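Local coordinates for tRNA (adenine-N(1)-)-methyltransferase (Thermus thermophilus, PDB 2PWY) that catalyses the S-adenosyl-L-methionine-dependent methylation of adenosine 58 in tRNA at N1, working as a homotetramer built as a dimer of dimers, at the interface of chains A and B. Sequence-based numbering; all coordinates share one arbitrary frame. Chains: chain A/B, tRNA (adenine-N(1)-)-methyltransferase.

Contact 1: the interface of chains A and B. Residues chain A 13, 47-48, 61-63; chain B 191, 253.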
# COMPACT_ATOMS: atom_id res chain seq x y z
N LYS A 13 15.24 -14.54 -22.09
CA LYS A 13 13.98 -13.82 -22.25
C LYS A 13 13.71 -13.56 -23.73
O LYS A 13 14.62 -13.14 -24.48
CB LYS A 13 13.98 -12.49 -21.49
CG LYS A 13 14.02 -12.62 -19.97
CD LYS A 13 13.63 -11.31 -19.26
CE LYS A 13 14.80 -10.30 -19.19
NZ LYS A 13 14.57 -9.13 -18.26
N PRO A 47 25.94 -13.80 -20.97
CA PRO A 47 25.12 -12.81 -20.26
C PRO A 47 25.28 -11.42 -20.85
O PRO A 47 26.41 -10.92 -21.02
CB PRO A 47 25.66 -12.88 -18.83
CG PRO A 47 26.18 -14.30 -18.71
CD PRO A 47 26.80 -14.56 -20.05
N GLY A 48 24.15 -10.79 -21.16
CA GLY A 48 24.15 -9.46 -21.74
C GLY A 48 24.05 -9.50 -23.25
O GLY A 48 23.81 -8.47 -23.89
N VAL A 61 20.14 -13.15 -23.41
CA VAL A 61 20.80 -14.12 -22.55
C VAL A 61 21.27 -13.45 -21.26
O VAL A 61 21.87 -12.37 -21.30
CB VAL A 61 22.01 -14.77 -23.28
CG1 VAL A 61 22.71 -15.76 -22.37
CG2 VAL A 61 21.56 -15.45 -24.59
N HIS A 62 21.00 -14.11 -20.14
CA HIS A 62 21.27 -13.55 -18.82
C HIS A 62 21.88 -14.55 -17.85
O HIS A 62 21.61 -15.76 -17.92
CB HIS A 62 19.98 -13.00 -18.18
CG HIS A 62 19.27 -12.00 -19.02
ND1 HIS A 62 19.68 -10.69 -19.13
CD2 HIS A 62 18.17 -12.11 -19.80
CE1 HIS A 62 18.86 -10.04 -19.95
NE2 HIS A 62 17.94 -10.88 -20.38
N ARG A 63 22.73 -14.04 -16.96
CA ARG A 63 23.04 -14.71 -15.71
C ARG A 63 21.87 -14.37 -14.78
O ARG A 63 21.66 -13.19 -14.48
CB ARG A 63 24.34 -14.17 -15.11
CG ARG A 63 24.52 -14.55 -13.65
CD ARG A 63 25.63 -13.77 -13.00
NE ARG A 63 25.81 -14.17 -11.60
CZ ARG A 63 26.97 -14.12 -10.96
NH1 ARG A 63 28.07 -13.68 -11.59
NH2 ARG A 63 27.06 -14.51 -9.70
N ASP B 191 25.33 -7.49 -18.34
CA ASP B 191 24.22 -8.16 -17.64
C ASP B 191 24.06 -7.82 -16.16
O ASP B 191 23.16 -8.33 -15.48
CB ASP B 191 24.24 -9.68 -17.83
CG ASP B 191 22.84 -10.26 -17.81
OD1 ASP B 191 21.99 -9.67 -18.51
OD2 ASP B 191 22.59 -11.24 -17.08
N ARG B 253 19.76 -2.59 -16.39
CA ARG B 253 20.64 -3.74 -16.62
C ARG B 253 21.54 -3.47 -17.82
O ARG B 253 21.04 -3.16 -18.91
CB ARG B 253 19.81 -5.02 -16.85
CG ARG B 253 20.62 -6.33 -16.77
CD ARG B 253 19.66 -7.54 -16.89
NE ARG B 253 20.15 -8.76 -16.24
CZ ARG B 253 19.36 -9.72 -15.76
NH1 ARG B 253 19.88 -10.80 -15.18
NH2 ARG B 253 18.03 -9.59 -15.84
O HOH W 1 23.13 -10.85 -13.95

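Contact 2: the interface of chains A and B. Residues chain A 86-87, 90-91, 222, 224; chain B 86, 226.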
# COMPACT_ATOMS: atom_id res chain seq x y z
N SER A 86 14.73 -11.28 1.26
CA SER A 86 15.56 -10.08 1.41
C SER A 86 15.33 -9.39 2.76
O SER A 86 16.29 -9.08 3.49
CB SER A 86 15.24 -9.12 0.25
OG SER A 86 16.00 -7.93 0.33
N ALA A 87 14.06 -9.14 3.10
CA ALA A 87 13.71 -8.51 4.37
C ALA A 87 14.10 -9.39 5.56
O ALA A 87 14.59 -8.88 6.58
CB ALA A 87 12.23 -8.16 4.41
N THR A 90 17.71 -9.03 6.61
CA THR A 90 17.94 -7.78 7.31
C THR A 90 17.35 -7.81 8.72
O THR A 90 17.97 -7.36 9.68
CB THR A 90 17.37 -6.58 6.52
OG1 THR A 90 18.05 -6.50 5.26
CG2 THR A 90 17.62 -5.26 7.29
N LEU A 91 16.14 -8.35 8.85
CA LEU A 91 15.51 -8.45 10.18
C LEU A 91 16.27 -9.39 11.12
O LEU A 91 16.32 -9.16 12.32
CB LEU A 91 14.06 -8.88 10.05
CG LEU A 91 13.15 -7.87 9.34
CD1 LEU A 91 11.80 -8.53 9.07
CD2 LEU A 91 12.99 -6.62 10.19
N LEU A 222 5.25 -7.44 10.31
CA LEU A 222 5.18 -6.56 9.15
C LEU A 222 4.84 -7.26 7.85
O LEU A 222 4.93 -8.49 7.74
CB LEU A 222 6.46 -5.73 9.02
CG LEU A 222 7.78 -6.46 8.77
CD1 LEU A 222 7.95 -6.61 7.30
CD2 LEU A 222 8.94 -5.64 9.33
N VAL A 224 5.88 -6.86 3.83
CA VAL A 224 6.78 -6.29 2.84
C VAL A 224 6.00 -6.14 1.53
O VAL A 224 5.33 -7.07 1.08
CB VAL A 224 8.03 -7.19 2.63
CG1 VAL A 224 8.94 -6.64 1.54
CG2 VAL A 224 8.82 -7.34 3.94
N SER B 86 18.23 -2.71 1.94
CA SER B 86 17.96 -4.15 1.89
C SER B 86 17.54 -4.58 0.46
O SER B 86 18.12 -5.50 -0.15
CB SER B 86 16.89 -4.52 2.94
OG SER B 86 16.64 -5.92 2.95
N TRP B 226 7.58 -1.32 4.09
CA TRP B 226 7.58 -2.25 5.21
C TRP B 226 6.50 -1.74 6.15
O TRP B 226 6.71 -0.79 6.92
CB TRP B 226 8.93 -2.30 5.92
CG TRP B 226 10.01 -3.10 5.22
CD1 TRP B 226 9.98 -3.59 3.94
CD2 TRP B 226 11.28 -3.46 5.76
NE1 TRP B 226 11.17 -4.25 3.66
CE2 TRP B 226 11.98 -4.18 4.77
CE3 TRP B 226 11.90 -3.25 7.01
CZ2 TRP B 226 13.27 -4.70 4.97
CZ3 TRP B 226 13.20 -3.77 7.21
CH2 TRP B 226 13.86 -4.48 6.20
O HOH W 2 14.43 -6.25 1.44
O HOH W 3 18.90 -7.85 1.57

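Contact 1: the interface of chains A and B
With chi1 at -55°, the imidazole of A:His62 is swung beside its own backbone N and brings ND1 to the carboxylate of B:Asp191; a chi1 of -149°, somewhat short of fully anti to the backbone N, sets that carboxylate against A:Pro47, A:Gly48 and A:His62. ND1 donates to OD1 of B:Asp191 over 2.6 Å, nearly in the ring plane, and reaches the syn lone pair. Ring and carboxylate are close to coplanar, 29° apart, which suits a histidine, whose N-H points outward in its own plane. The other oxygen, OD2, takes the backbone N of A:Arg63 at 2.8 Å, but from above the carboxylate plane and along a bent path. Both carboxylate oxygens are thus gripped by chain A, which should limit rotation of the group. The short aspartate holds its carboxylate close to its backbone, and its CB packs 3.6 Å from CB of A:Pro47.

B:Arg253 braces B:Asp191 from within its own chain and also packs against A:His62 itself. Its NE donates to the backbone O of B:Asp191 at 3.1 Å and forms a salt bridge with OD1. One guanidinium face receives ND1 of A:His62 over its centre, and NH2 stands 4.2 Å from the ring centroid in a cation-pi contact. The acid at the ring's edge would probably favour a protonated imidazole, the arginine at its face oppose it. A water links A:Arg63 O to B:Asp191 O, both main-chain carbonyls.

A:His62 closes strand 58-62, and A:Arg63 starts the loop that follows. Across from them, B:Asp191 occupies a loop between strands 188-189 and 192-198, and B:Arg253 lies in strand 248-254.

Contact 2: the interface of chains A and B
Apolar packing centres on B:Trp226, whose indole lays one face on A:Ala87, A:Leu91 and A:Val224, with A:Thr90 at its rim. The methyl CB of A:Ala87 meets CZ2 of the six-membered ring at 3.7 Å, and a small residue is fitting where a helix must come this near an indole. A:Thr90 presents its methyl CG2 in the ring plane, at the edge beside CH2, 4.0 Å away. A:Leu91 runs past the indole in the opposite direction and brings CD2 to CZ3. A:Val224 points the same way as the tryptophan; beta-branched valine favours an extended strand and puts two methyls against CD1 and NE1. An alanine in place of B:Trp226 would leave the methyls of A:Ala87, A:Leu91 and A:Val224 without their aromatic cover and would probably open a gap between the chains where helix 82-91 and strand 216-232 of chain A lie side by side.

Backbone pairing supports this packing: A:Val224 and B:Trp226 form an antiparallel beta bridge, joining strand 216-232 of one chain to its copy in the other.

Polar contacts gather where helix 82-91 meets its symmetry mate. In A:Thr90 the hydroxyl OG1 sits beside the backbone N (chi1 -62°) and hydrogen-bonds OG of B:Ser86 at 2.8 Å, while the methyl turns to the tryptophan; threonine thus serves both kinds of neighbour. Small serines let the helices approach, although the direct bond between their hydroxyls is weak. Water joins them better: one molecule bridges the hydroxyls, 2.6 Å from OG of A:Ser86. A second water reaches the backbone O of B:Ser86 at 3.0 Å.

About 27 Å separates the C-alpha centres of contact 1 and contact 2, which have no residue in common but belong to one two-fold symmetric interface. Each has its counterpart with the chains exchanged. Contact 2 joins helix 82-91 and the long strand 216-232 to their copies near the two-fold axis, where the hydroxyls of A:Ser86 and B:Ser86 meet; contact 1 lies further out. The character changes from apolar packing and hydroxyls to charge and hydrogen bonding. In contact 1 the smaller N-terminal region of one subunit meets the catalytic region of the other, which may help fix how the two are placed for tRNA within the tetramer.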